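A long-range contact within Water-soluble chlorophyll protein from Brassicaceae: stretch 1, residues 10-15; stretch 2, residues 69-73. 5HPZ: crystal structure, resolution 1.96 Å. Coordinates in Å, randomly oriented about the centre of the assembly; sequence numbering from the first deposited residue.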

# COMPACT_ATOMS: atom_id res chain seq x y z
N ASN A 10 13.80 -1.42 -37.70
CA ASN A 10 14.78 -0.33 -37.79
C ASN A 10 15.83 -0.47 -36.67
O ASN A 10 15.48 -0.85 -35.55
CB ASN A 10 14.05 1.04 -37.76
CG ASN A 10 12.87 1.10 -38.73
OD1 ASN A 10 11.69 1.21 -38.34
ND2 ASN A 10 13.16 1.01 -40.00
N PRO A 11 17.13 -0.20 -36.98
CA PRO A 11 18.12 -0.34 -35.91
C PRO A 11 17.79 0.51 -34.71
O PRO A 11 17.15 1.55 -34.82
CB PRO A 11 19.43 0.18 -36.54
CG PRO A 11 19.13 0.43 -37.98
CD PRO A 11 17.75 -0.05 -38.30
N VAL A 12 18.26 0.06 -33.55
CA VAL A 12 17.97 0.71 -32.28
C VAL A 12 18.96 1.88 -32.12
O VAL A 12 20.15 1.72 -32.34
CB VAL A 12 18.07 -0.33 -31.13
CG1 VAL A 12 18.10 0.36 -29.77
CG2 VAL A 12 16.92 -1.34 -31.22
N LYS A 13 18.44 3.05 -31.78
CA LYS A 13 19.27 4.26 -31.62
C LYS A 13 19.66 4.45 -30.14
O LYS A 13 18.78 4.38 -29.30
CB LYS A 13 18.52 5.49 -32.17
N ARG A 14 20.96 4.59 -29.85
CA ARG A 14 21.48 5.00 -28.53
C ARG A 14 20.64 6.15 -28.00
O ARG A 14 20.23 7.01 -28.78
CB ARG A 14 22.95 5.49 -28.65
N GLY A 15 20.33 6.16 -26.70
CA GLY A 15 19.59 7.28 -26.09
C GLY A 15 18.12 7.47 -26.47
O GLY A 15 17.40 8.21 -25.82
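Stretch 2, residues 69-73: TDYIY

Stretch 2 lies against stretch 1 through a single beta bridge, in which Lys13 and Tyr71 are the central pair, with their CA atoms 4.6 Å apart. The flanking CA pairs are wider, 5.5 Å from Val12 CA to Ile72 CA and 5.3 Å from Arg14 CA to Asp70 CA. Because the partner number falls as stretch 1 rises, the local register is antiparallel. The touching parts as a whole are nevertheless strongly crossed: the end-to-end directions, CA 11 to 14 against CA 70 to 72, lie 110° apart. Most of the touching residues have extended torsions, such as -95/127 at Lys13 and -122/143 at Tyr71, whereas Asp70, at -93/17, departs from this pattern.

Along stretch 1, Asn10 makes no contact, its side chain lying out of reach of stretch 2. Pro11 begins the interface: its CA-to-CB bond points toward stretch 2, and Pro11 CB lies over one face of the Tyr71 ring, 4.0 Å from Tyr71 CD1. The Tyr71 side chain takes the m rotamer (chi1 -72°).

Val12 supplies the first backbone hydrogen bond, from Ile72 N to Val12 O, at 2.9 Å and a nearly linear N-H...O angle of 166°. The same carbonyl receives a CA-H...O contact from Tyr71 CA, 3.4 Å from Val12 O with an angle of 139° at the hydrogen. The side chains also meet, Val12 CG1 to Ile72 CG1 at 4.0 Å; both residues are buried, and Ile72 directs its CA-to-CB bond toward stretch 1.

Lys13 CA approaches Asp70 O at 3.2 Å in a second CA-H...O contact, with 138° at the hydrogen, and this mirrors the arrangement at Val12 O. The CA-to-CB bonds of Lys13 and Tyr71 point away overall, yet both CB atoms touch the other stretch, Lys13 CB at 3.7 Å from Asp70 O. The Lys13 side chain is not modelled beyond CB.

Arg14 closes the bridge with the second hydrogen bond, Arg14 N to Asp70 O, at 3.0 Å and the more bent angle of 138°. The two hydrogen bonds thus enclose the Lys13–Tyr71 pair. Arg14 N also lies 3.8 Å from Ile72 CG1, and Arg14 CB is 4.1 Å from Ile72 CD1, so Ile72 packs against both Val12 and Arg14. Nothing beyond CB is modelled for Arg14 or Asp70, so no charge pairing can be assessed.

Gly15 ends the stretch without contact; its phi of 69° is one that glycine adopts readily. Within stretch 2, Tyr71 N donates to Thr69 OG1 at 2.9 Å.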

# COMPACT_ATOMS: atom_id res chain seq x y z
N THR A 69 29.16 5.92 -32.93
CA THR A 69 27.89 5.54 -33.55
C THR A 69 26.64 5.93 -32.74
O THR A 69 26.67 5.92 -31.51
CB THR A 69 27.89 4.02 -33.77
OG1 THR A 69 26.59 3.57 -34.16
CG2 THR A 69 28.38 3.27 -32.49
N ASP A 70 25.56 6.27 -33.43
CA ASP A 70 24.26 6.49 -32.77
C ASP A 70 23.42 5.20 -32.74
O ASP A 70 22.22 5.27 -32.51
CB ASP A 70 23.46 7.65 -33.44
N TYR A 71 24.04 4.04 -32.97
CA TYR A 71 23.31 2.76 -33.13
C TYR A 71 23.78 1.74 -32.11
O TYR A 71 24.96 1.70 -31.76
CB TYR A 71 23.45 2.19 -34.56
CG TYR A 71 22.66 2.97 -35.61
CD1 TYR A 71 21.37 3.44 -35.33
CD2 TYR A 71 23.19 3.25 -36.88
CE1 TYR A 71 20.64 4.17 -36.25
CE2 TYR A 71 22.45 3.95 -37.82
CZ TYR A 71 21.18 4.40 -37.49
OH TYR A 71 20.41 5.11 -38.38
N ILE A 72 22.82 0.93 -31.62
CA ILE A 72 23.14 -0.12 -30.66
C ILE A 72 23.43 -1.45 -31.34
O ILE A 72 22.66 -1.92 -32.21
CB ILE A 72 22.05 -0.28 -29.57
CG1 ILE A 72 21.91 1.04 -28.79
CG2 ILE A 72 22.41 -1.39 -28.59
CD1 ILE A 72 23.16 1.47 -28.08
N TYR A 73 24.58 -2.01 -30.93
CA TYR A 73 25.12 -3.29 -31.38
C TYR A 73 25.01 -4.36 -30.33
O TYR A 73 25.05 -4.10 -29.13
CB TYR A 73 26.60 -3.13 -31.87
CG TYR A 73 26.62 -2.38 -33.20
CD1 TYR A 73 26.43 -0.98 -33.25
CD2 TYR A 73 26.73 -3.06 -34.40
CE1 TYR A 73 26.38 -0.28 -34.46
CE2 TYR A 73 26.67 -2.38 -35.62
CZ TYR A 73 26.50 -0.99 -35.65
OH TYR A 73 26.43 -0.31 -36.83